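Local coordinates for protein positive phenol-degradative gene regulator (Ralstonia sp. E2, PDB 5FRV) that probably activates transcription of phenol-degradation genes as a sigma-54-dependent, ATP-binding regulator, its zinc-containing N-terminal sensor domain holding the aromatic effector p-cresol, at residues L113-N118 with G126-E131; G106-T111 with E131-G136; T169-E174 with E199-L204. All coordinates share one frame; numbering follows the deposited sequence.

Contact 1: residues L113-N118 with G126-E131. With PCR (p-cresol), chain D.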
loop_
_atom_site.group_PDB
_atom_site.type_symbol
_atom_site.label_atom_id
_atom_site.label_comp_id
_atom_site.label_asym_id
_atom_site.label_seq_id
_atom_site.Cartn_x
_atom_site.Cartn_y
_atom_site.Cartn_z
ATOM N N LEU A 113 -0.767 -20.372 16.546
ATOM C CA LEU A 113 -0.548 -20.953 17.878
ATOM C C LEU A 113 -1.273 -22.287 17.994
ATOM O O LEU A 113 -0.658 -23.355 18.086
ATOM C CB LEU A 113 -1.035 -20.011 18.990
ATOM C CG LEU A 113 -0.274 -18.717 19.276
ATOM C CD1 LEU A 113 -1.147 -17.765 20.086
ATOM C CD2 LEU A 113 1.032 -18.983 19.998
ATOM N N THR A 114 -2.596 -22.207 18.005
ATOM C CA THR A 114 -3.438 -23.385 18.001
ATOM C C THR A 114 -4.609 -23.097 17.069
ATOM O O THR A 114 -5.238 -22.050 17.164
ATOM C CB THR A 114 -3.946 -23.742 19.418
ATOM O OG1 THR A 114 -4.728 -22.659 19.938
ATOM C CG2 THR A 114 -2.774 -24.011 20.372
ATOM N N VAL A 115 -4.888 -24.004 16.146
ATOM C CA VAL A 115 -5.983 -23.777 15.213
ATOM C C VAL A 115 -6.904 -24.981 15.090
ATOM O O VAL A 115 -6.476 -26.078 14.728
ATOM C CB VAL A 115 -5.467 -23.418 13.806
ATOM C CG1 VAL A 115 -6.638 -23.321 12.829
ATOM C CG2 VAL A 115 -4.664 -22.122 13.836
ATOM N N ASP A 116 -8.180 -24.747 15.385
ATOM C CA ASP A 116 -9.238 -25.732 15.227
ATOM C C ASP A 116 -10.160 -25.267 14.081
ATOM O O ASP A 116 -10.825 -24.239 14.192
ATOM C CB ASP A 116 -9.988 -25.880 16.561
ATOM C CG ASP A 116 -11.043 -26.972 16.550
ATOM O OD1 ASP A 116 -11.234 -27.627 15.496
ATOM O OD2 ASP A 116 -11.689 -27.164 17.619
ATOM N N ILE A 117 -10.181 -25.999 12.973
ATOM C CA ILE A 117 -11.007 -25.592 11.839
ATOM C C ILE A 117 -11.656 -26.773 11.126
ATOM O O ILE A 117 -11.003 -27.751 10.772
ATOM C CB ILE A 117 -10.188 -24.754 10.805
ATOM C CG1 ILE A 117 -11.092 -24.267 9.664
ATOM C CG2 ILE A 117 -9.006 -25.533 10.241
ATOM C CD1 ILE A 117 -10.375 -23.458 8.626
ATOM N N ASN A 118 -12.963 -26.686 10.939
ATOM C CA ASN A 118 -13.624 -27.569 9.993
ATOM C C ASN A 118 -14.590 -26.760 9.173
ATOM O O ASN A 118 -15.570 -26.209 9.695
ATOM C CB ASN A 118 -14.356 -28.730 10.669
ATOM C CG ASN A 118 -14.907 -29.720 9.648
ATOM O OD1 ASN A 118 -15.896 -29.442 8.966
ATOM N ND2 ASN A 118 -14.229 -30.855 9.494
ATOM N N GLY A 126 -9.228 -20.071 16.397
ATOM C CA GLY A 126 -7.843 -19.844 16.022
ATOM C C GLY A 126 -7.135 -18.735 16.775
ATOM O O GLY A 126 -7.702 -17.666 17.003
ATOM N N GLU A 127 -5.885 -19.013 17.155
ATOM C CA GLU A 127 -5.036 -18.104 17.923
ATOM C C GLU A 127 -3.724 -17.973 17.180
ATOM O O GLU A 127 -3.173 -18.973 16.723
ATOM C CB GLU A 127 -4.764 -18.622 19.347
ATOM C CG GLU A 127 -5.984 -18.761 20.263
ATOM C CD GLU A 127 -5.615 -19.266 21.671
ATOM O OE1 GLU A 127 -4.423 -19.591 21.899
ATOM O OE2 GLU A 127 -6.521 -19.345 22.541
ATOM N N PHE A 128 -3.219 -16.751 17.063
ATOM C CA PHE A 128 -1.992 -16.506 16.302
ATOM C C PHE A 128 -1.075 -15.504 16.984
ATOM O O PHE A 128 -1.544 -14.566 17.641
ATOM C CB PHE A 128 -2.312 -15.981 14.891
ATOM C CG PHE A 128 -3.256 -16.860 14.113
ATOM C CD1 PHE A 128 -4.615 -16.810 14.343
ATOM C CD2 PHE A 128 -2.779 -17.717 13.141
ATOM C CE1 PHE A 128 -5.478 -17.620 13.643
ATOM C CE2 PHE A 128 -3.644 -18.529 12.434
ATOM C CZ PHE A 128 -4.986 -18.478 12.687
ATOM N N LEU A 129 0.230 -15.710 16.789
ATOM C CA LEU A 129 1.272 -14.759 17.167
ATOM C C LEU A 129 1.631 -13.850 15.987
ATOM O O LEU A 129 1.770 -14.314 14.846
ATOM C CB LEU A 129 2.524 -15.490 17.642
ATOM C CG LEU A 129 3.708 -14.597 18.037
ATOM C CD1 LEU A 129 3.405 -13.838 19.333
ATOM C CD2 LEU A 129 5.003 -15.393 18.171
ATOM N N TRP A 130 1.779 -12.564 16.284
ATOM C CA TRP A 130 2.192 -11.548 15.319
ATOM C C TRP A 130 3.516 -10.898 15.724
ATOM O O TRP A 130 3.558 -10.117 16.675
ATOM C CB TRP A 130 1.123 -10.465 15.203
ATOM C CG TRP A 130 -0.002 -10.754 14.246
ATOM C CD1 TRP A 130 -0.082 -11.778 13.351
ATOM C CD2 TRP A 130 -1.208 -9.989 14.092
ATOM N NE1 TRP A 130 -1.267 -11.698 12.644
ATOM C CE2 TRP A 130 -1.969 -10.604 13.083
ATOM C CE3 TRP A 130 -1.705 -8.830 14.694
ATOM C CZ2 TRP A 130 -3.199 -10.103 12.673
ATOM C CZ3 TRP A 130 -2.946 -8.350 14.302
ATOM C CH2 TRP A 130 -3.669 -8.980 13.293
ATOM N N GLU A 131 4.589 -11.191 15.000
ATOM C CA GLU A 131 5.850 -10.490 15.253
ATOM C C GLU A 131 6.170 -9.487 14.147
ATOM O O GLU A 131 5.934 -9.757 12.968
ATOM C CB GLU A 131 6.982 -11.500 15.412
ATOM C CG GLU A 131 6.787 -12.431 16.613
ATOM C CD GLU A 131 7.825 -13.540 16.676
ATOM O OE1 GLU A 131 7.606 -14.594 16.033
ATOM O OE2 GLU A 131 8.865 -13.357 17.356
HETATM C CB PCR D . -5.971 -16.659 9.204
HETATM C CG PCR D . -4.974 -15.538 9.414
HETATM C CD1 PCR D . -4.618 -14.719 8.355
HETATM C CE1 PCR D . -3.696 -13.708 8.553
HETATM C CD2 PCR D . -4.413 -15.345 10.669
HETATM C CE2 PCR D . -3.494 -14.341 10.869
HETATM C CZ PCR D . -3.137 -13.522 9.809
HETATM O OH PCR D . -2.212 -12.497 9.995
#

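Contact 2: residues G106-T111 with E131-G136. With PCR (p-cresol), chain D.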
loop_
_atom_site.group_PDB
_atom_site.type_symbol
_atom_site.label_atom_id
_atom_site.label_comp_id
_atom_site.label_asym_id
_atom_site.label_seq_id
_atom_site.Cartn_x
_atom_site.Cartn_y
_atom_site.Cartn_z
ATOM N N GLY A 106 4.616 -8.630 3.646
ATOM C CA GLY A 106 5.461 -7.800 4.500
ATOM C C GLY A 106 4.694 -7.033 5.563
ATOM O O GLY A 106 5.150 -6.006 6.070
ATOM N N VAL A 107 3.505 -7.524 5.883
ATOM C CA VAL A 107 2.628 -6.842 6.821
ATOM C C VAL A 107 3.034 -7.194 8.266
ATOM O O VAL A 107 3.083 -6.328 9.151
ATOM C CB VAL A 107 1.154 -7.203 6.495
ATOM C CG1 VAL A 107 0.189 -6.778 7.591
ATOM C CG2 VAL A 107 0.747 -6.568 5.136
ATOM N N VAL A 108 3.374 -8.460 8.477
ATOM C CA VAL A 108 3.621 -9.007 9.809
ATOM C C VAL A 108 4.162 -10.425 9.643
ATOM O O VAL A 108 3.926 -11.073 8.617
ATOM C CB VAL A 108 2.330 -9.002 10.707
ATOM C CG1 VAL A 108 1.194 -9.819 10.083
ATOM C CG2 VAL A 108 2.614 -9.518 12.133
ATOM N N ARG A 109 4.922 -10.894 10.628
ATOM C CA ARG A 109 5.318 -12.294 10.681
ATOM C C ARG A 109 4.303 -13.032 11.533
ATOM O O ARG A 109 4.083 -12.693 12.699
ATOM C CB ARG A 109 6.724 -12.466 11.258
ATOM C CG ARG A 109 7.095 -13.927 11.459
ATOM C CD ARG A 109 8.376 -14.107 12.269
ATOM N NE ARG A 109 8.613 -15.529 12.520
ATOM C CZ ARG A 109 9.210 -16.350 11.661
ATOM N NH1 ARG A 109 9.653 -15.885 10.497
ATOM N NH2 ARG A 109 9.375 -17.633 11.964
ATOM N N VAL A 110 3.670 -14.033 10.944
ATOM C CA VAL A 110 2.562 -14.705 11.607
ATOM C C VAL A 110 2.977 -16.094 12.025
ATOM O O VAL A 110 3.577 -16.835 11.242
ATOM C CB VAL A 110 1.341 -14.784 10.699
ATOM C CG1 VAL A 110 0.110 -15.281 11.484
ATOM C CG2 VAL A 110 1.079 -13.422 10.076
ATOM N N THR A 111 2.683 -16.434 13.273
ATOM C CA THR A 111 2.847 -17.807 13.740
ATOM C C THR A 111 1.546 -18.337 14.326
ATOM O O THR A 111 1.072 -17.834 15.353
ATOM C CB THR A 111 3.960 -17.914 14.793
ATOM O OG1 THR A 111 5.153 -17.321 14.269
ATOM C CG2 THR A 111 4.227 -19.378 15.145
ATOM N N GLU A 131 4.589 -11.191 15.000
ATOM C CA GLU A 131 5.850 -10.490 15.253
ATOM C C GLU A 131 6.170 -9.487 14.147
ATOM O O GLU A 131 5.934 -9.757 12.968
ATOM C CB GLU A 131 6.982 -11.500 15.412
ATOM C CG GLU A 131 6.787 -12.431 16.613
ATOM C CD GLU A 131 7.825 -13.540 16.676
ATOM O OE1 GLU A 131 7.606 -14.594 16.033
ATOM O OE2 GLU A 131 8.865 -13.357 17.356
ATOM N N ASP A 132 6.688 -8.327 14.547
ATOM C CA ASP A 132 7.080 -7.249 13.626
ATOM C C ASP A 132 5.899 -6.675 12.830
ATOM O O ASP A 132 6.043 -6.350 11.644
ATOM C CB ASP A 132 8.160 -7.736 12.651
ATOM C CG ASP A 132 9.276 -8.491 13.350
ATOM O OD1 ASP A 132 10.059 -7.852 14.090
ATOM O OD2 ASP A 132 9.362 -9.729 13.169
ATOM N N SER A 133 4.747 -6.542 13.485
ATOM C CA SER A 133 3.591 -5.897 12.872
ATOM C C SER A 133 3.992 -4.521 12.345
ATOM O O SER A 133 4.422 -3.666 13.123
ATOM C CB SER A 133 2.449 -5.757 13.873
ATOM O OG SER A 133 2.063 -7.024 14.404
ATOM N N PHE A 134 3.861 -4.297 11.037
ATOM C CA PHE A 134 4.172 -2.977 10.519
ATOM C C PHE A 134 3.237 -1.956 11.136
ATOM O O PHE A 134 3.621 -0.828 11.417
ATOM C CB PHE A 134 4.064 -2.927 8.987
ATOM C CG PHE A 134 2.719 -2.466 8.480
ATOM C CD1 PHE A 134 1.698 -3.373 8.270
ATOM C CD2 PHE A 134 2.483 -1.121 8.212
ATOM C CE1 PHE A 134 0.467 -2.953 7.808
ATOM C CE2 PHE A 134 1.259 -0.691 7.768
ATOM C CZ PHE A 134 0.246 -1.607 7.558
ATOM N N GLU A 135 1.997 -2.366 11.370
ATOM C CA GLU A 135 0.943 -1.407 11.659
ATOM C C GLU A 135 1.108 -0.845 13.068
ATOM O O GLU A 135 0.955 0.372 13.300
ATOM C CB GLU A 135 -0.418 -2.065 11.497
ATOM C CG GLU A 135 -1.516 -1.069 11.354
ATOM C CD GLU A 135 -2.834 -1.717 11.002
ATOM O OE1 GLU A 135 -2.865 -2.961 11.004
ATOM O OE2 GLU A 135 -3.814 -0.983 10.723
ATOM N N GLY A 136 1.427 -1.737 14.001
ATOM C CA GLY A 136 1.676 -1.334 15.375
ATOM C C GLY A 136 2.906 -0.444 15.448
ATOM O O GLY A 136 2.914 0.559 16.170
HETATM C CB PCR D . -5.971 -16.659 9.204
HETATM C CG PCR D . -4.974 -15.538 9.414
HETATM C CD1 PCR D . -4.618 -14.719 8.355
HETATM C CE1 PCR D . -3.696 -13.708 8.553
HETATM C CD2 PCR D . -4.413 -15.345 10.669
HETATM C CE2 PCR D . -3.494 -14.341 10.869
HETATM C CZ PCR D . -3.137 -13.522 9.809
HETATM O OH PCR D . -2.212 -12.497 9.995
HETATM O O HOH W 1 5.180 -14.884 14.633
#

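Contact 3: residues T169-E174 with E199-L204. With ZN (zinc ion), chain C.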
loop_
_atom_site.group_PDB
_atom_site.type_symbol
_atom_site.label_atom_id
_atom_site.label_comp_id
_atom_site.label_asym_id
_atom_site.label_seq_id
_atom_site.Cartn_x
_atom_site.Cartn_y
_atom_site.Cartn_z
ATOM N N THR A 169 -19.071 -15.576 9.012
ATOM C CA THR A 169 -18.353 -14.456 9.618
ATOM C C THR A 169 -17.525 -14.899 10.794
ATOM O O THR A 169 -18.065 -15.305 11.824
ATOM C CB THR A 169 -19.290 -13.365 10.111
ATOM O OG1 THR A 169 -20.032 -12.854 9.014
ATOM C CG2 THR A 169 -18.496 -12.219 10.736
ATOM N N ILE A 170 -16.213 -14.796 10.629
ATOM C CA ILE A 170 -15.254 -15.085 11.675
ATOM C C ILE A 170 -14.564 -13.780 12.080
ATOM O O ILE A 170 -13.811 -13.212 11.279
ATOM C CB ILE A 170 -14.203 -16.105 11.183
ATOM C CG1 ILE A 170 -14.865 -17.382 10.639
ATOM C CG2 ILE A 170 -13.168 -16.390 12.251
ATOM C CD1 ILE A 170 -15.872 -18.035 11.584
ATOM N N LEU A 171 -14.833 -13.285 13.291
ATOM C CA LEU A 171 -14.217 -12.043 13.747
ATOM C C LEU A 171 -12.951 -12.299 14.540
ATOM O O LEU A 171 -12.851 -13.306 15.242
ATOM C CB LEU A 171 -15.194 -11.241 14.598
ATOM C CG LEU A 171 -16.549 -10.897 13.994
ATOM C CD1 LEU A 171 -17.402 -10.241 15.055
ATOM C CD2 LEU A 171 -16.381 -9.953 12.809
ATOM N N TYR A 172 -11.988 -11.382 14.433
ATOM C CA TYR A 172 -10.762 -11.428 15.257
ATOM C C TYR A 172 -10.597 -10.223 16.156
ATOM O O TYR A 172 -11.080 -9.128 15.869
ATOM C CB TYR A 172 -9.489 -11.509 14.407
ATOM C CG TYR A 172 -9.257 -12.818 13.713
ATOM C CD1 TYR A 172 -10.041 -13.188 12.629
ATOM C CD2 TYR A 172 -8.231 -13.661 14.105
ATOM C CE1 TYR A 172 -9.835 -14.381 11.979
ATOM C CE2 TYR A 172 -8.003 -14.844 13.442
ATOM C CZ TYR A 172 -8.816 -15.193 12.371
ATOM O OH TYR A 172 -8.614 -16.381 11.700
ATOM N N ARG A 173 -9.880 -10.427 17.247
ATOM C CA ARG A 173 -9.434 -9.288 18.033
ATOM C C ARG A 173 -8.049 -9.544 18.581
ATOM O O ARG A 173 -7.622 -10.693 18.708
ATOM C CB ARG A 173 -10.434 -8.963 19.142
ATOM C CG ARG A 173 -11.258 -7.724 18.779
ATOM C CD ARG A 173 -12.703 -7.837 19.201
ATOM N NE ARG A 173 -12.888 -7.428 20.588
ATOM C CZ ARG A 173 -13.801 -6.550 20.991
ATOM N NH1 ARG A 173 -14.621 -5.991 20.109
ATOM N NH2 ARG A 173 -13.899 -6.235 22.279
ATOM N N GLU A 174 -7.323 -8.461 18.835
ATOM C CA GLU A 174 -5.991 -8.543 19.401
ATOM C C GLU A 174 -6.079 -8.583 20.904
ATOM O O GLU A 174 -6.620 -7.666 21.493
ATOM C CB GLU A 174 -5.143 -7.336 19.007
ATOM C CG GLU A 174 -4.780 -7.219 17.564
ATOM C CD GLU A 174 -3.824 -6.058 17.359
ATOM O OE1 GLU A 174 -4.315 -4.924 17.244
ATOM O OE2 GLU A 174 -2.598 -6.275 17.345
ATOM N N GLU A 199 -21.766 -8.419 17.473
ATOM C CA GLU A 199 -22.544 -7.664 16.491
ATOM C C GLU A 199 -22.040 -6.226 16.370
ATOM O O GLU A 199 -22.182 -5.595 15.322
ATOM C CB GLU A 199 -24.038 -7.677 16.845
ATOM C CG GLU A 199 -24.944 -6.977 15.818
ATOM C CD GLU A 199 -25.058 -7.721 14.486
ATOM O OE1 GLU A 199 -24.768 -8.942 14.438
ATOM O OE2 GLU A 199 -25.419 -7.067 13.476
ATOM N N ALA A 200 -21.444 -5.714 17.441
ATOM C CA ALA A 200 -20.928 -4.350 17.437
ATOM C C ALA A 200 -19.579 -4.265 16.728
ATOM O O ALA A 200 -19.269 -3.257 16.089
ATOM C CB ALA A 200 -20.810 -3.821 18.854
ATOM N N GLU A 201 -18.776 -5.318 16.854
ATOM C CA GLU A 201 -17.515 -5.395 16.126
ATOM C C GLU A 201 -17.837 -5.496 14.634
ATOM O O GLU A 201 -17.161 -4.893 13.802
ATOM C CB GLU A 201 -16.662 -6.581 16.614
ATOM C CG GLU A 201 -15.373 -6.855 15.809
ATOM C CD GLU A 201 -14.209 -5.920 16.153
ATOM O OE1 GLU A 201 -14.385 -5.019 17.004
ATOM O OE2 GLU A 201 -13.106 -6.093 15.574
ATOM N N LEU A 202 -18.906 -6.220 14.306
ATOM C CA LEU A 202 -19.321 -6.401 12.919
ATOM C C LEU A 202 -19.731 -5.083 12.273
ATOM O O LEU A 202 -19.522 -4.877 11.078
ATOM C CB LEU A 202 -20.474 -7.398 12.824
ATOM C CG LEU A 202 -20.954 -7.681 11.397
ATOM C CD1 LEU A 202 -19.887 -8.420 10.587
ATOM C CD2 LEU A 202 -22.266 -8.462 11.411
ATOM N N ALA A 203 -20.315 -4.196 13.073
ATOM C CA ALA A 203 -20.667 -2.856 12.622
ATOM C C ALA A 203 -19.458 -2.107 12.035
ATOM O O ALA A 203 -19.605 -1.259 11.160
ATOM C CB ALA A 203 -21.271 -2.065 13.776
ATOM N N LEU A 204 -18.260 -2.435 12.507
ATOM C CA LEU A 204 -17.060 -1.745 12.044
ATOM C C LEU A 204 -16.650 -2.131 10.616
ATOM O O LEU A 204 -15.833 -1.446 9.978
ATOM C CB LEU A 204 -15.915 -2.020 13.010
ATOM C CG LEU A 204 -16.154 -1.461 14.410
ATOM C CD1 LEU A 204 -15.132 -2.016 15.380
ATOM C CD2 LEU A 204 -16.087 0.050 14.363
HETATM ZN ZN ZN C . -0.956 -5.166 17.158
#

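Contact 1: residues L113-N118 with G126-E131
Two backbone hydrogen bonds tie Leu113 and Thr114 to one residue, Glu127: Leu113 N donates to Glu127 O (2.8 Å, 158° at the hydrogen) and Glu127 N donates to Thr114 O (3.1 Å). Two residues of 113-118 thus stand opposite one of 126-131, which is a classic beta bulge in the hairpin of strands 109-118 and 123-131. A CA-H...O contact from Gly126 CA to Thr114 O follows, and at the next pair, the non-hydrogen-bonded Val115 and Gly126, the strands close to 4.4 Å between their CA atoms.

Side chains meet on both faces. Leu113 crosses Glu127 at about a right angle, its CD1 lying 3.8 Å from Glu127 CB. Thr114 and Glu127 lie side by side on one face, pointing the same way, with Thr114 OG1 3.7 Å from Glu127 OE1, an approach too long to count as a bond. On the face of Val115 and Phe128, Val115 CG2 meets Phe128 CZ at 3.8 Å, coming obliquely to the ring; with CG1 anti to the backbone N (chi1 175°), CG2 is the branch turned to the ring. Leu95 of helix 91-95 touches both side chains.

The ligand contacts belong to the same face. p-Cresol lays its edge over the Phe128 ring, with CD2 3.6 Å above the ring plane and over its centre. Two residues on, Trp130 NE1 donates to the p-cresol OH at 2.9 Å, a group that approaches the indole at its edge, near its plane. His102 ND1 is a second hydrogen-bonding partner of this hydroxyl.

The chemistry implies a division of labour: the bulged backbone joins the strands, while Phe128 and Trp130 recognise the ligand, one through the face of its ring and the other through a polar N-H directed at the phenol oxygen.

Contact 2: residues G106-T111 with E131-G136
Where 106-111 and 131-134 run nearly antiparallel (156° between end-to-end directions), the hydrogen-bonded pair of Arg109 and Glu131 exchanges two bonds, Arg109 N to Glu131 O and Glu131 N to Arg109 O, both 2.8 Å, and Phe134 N adds an almost straight third to Val107 O (2.9 Å, 175°). That same oxygen lies at the edge of the Phe134 ring, near its plane, while Val107 CG1 packs against Phe134 CD1 at 3.8 Å.

Val108 places CG2 anti to the backbone N, which brings it to 3.4 Å from both Glu131 O and Ser133 OG. Arg109 and Glu131 lie side by side pointing the same way; Glu131 OE1 meets the guanidinium at its edge, but the salt bridge from Arg109 NE is long at 3.8 Å and the two planes stand 81° apart. A water lies within hydrogen-bonding distance of Arg109 O and Glu131 OE1. Arg38 of the second subunit donates to Gly106 O and Asp132 O, placing the contact at the dimer interface.

Gly106, with positive phi, ends helix 97-104 in a Schellman motif, and Ser133 occupies the N-cap position of helix 134-143 without a capping bond from its side chain: the arrangement is a helix-to-strand and strand-to-helix junction beside the zinc site.

Contact 3: residues T169-E174 with E199-L204
Arg173 and Glu201 slide past each other in opposite directions, and their charged ends meet in a salt bridge that is also a hydrogen bond, Arg173 NH1 to Glu201 OE1, 3.3 Å. It is bent, with 137° at the hydrogen: the oxygen sits near the guanidinium edge, yet NH1 approaches from above the carboxylate plane, and the two planes are turned 68° apart. Glu201 starts with CG anti to its backbone N and then bends at chi2, so that the carboxylate turns along the strand and Arg173 CD lies 3.9 Å from Glu201 CD. Arg173 NH1 has a further salt-bridge partner in Asp197.

The frame is a helix laid across a sheet: the axes of strand 170-174 and helix 199-203 are 9.6 Å apart at closest and lie at 88°, with 170-176 the outermost strand of the four-stranded antiparallel sheet in the V4R region.

Leu171 also passes Glu201 in the opposite sense, Leu171 CD1 resting on the aliphatic part at 4.0 Å from Glu201 CG. Leu202 CD1 reaches Thr169 CG2 at 4.0 Å, the two side chains meeting at a slant. Away from the helix, Tyr172 touches p-cresol and hydrogen-bonds to Thr162, and Glu174 OE2 binds zinc at 2.0 Å with Cys151, Cys177 and Cys185.

How the contacts relate
All three contacts reach the same four-stranded antiparallel sheet. Contact 1 reaches the surface at Leu113 and Thr114, while contacts 2 and 3 have only buried and partly exposed touching residues. Contacts 1 and 2 share Glu131 and strand 109-118, are joined by a probable hydrogen bond from Leu129 N to Thr111 O (2.7 Å), and both touch p-cresol. The centre of contact 2 is about 9 Å from the centre of the chain, against about 13 Å for the centres of the other two, and it alone meets the second subunit. Contact 3 touches contact 1 where Phe128 CE1 packs on Tyr172 CE2 at 3.8 Å. Backbone bonds dominate contacts 1 and 2, whereas contact 3, with a helix crossing an outermost strand, relies on side chains.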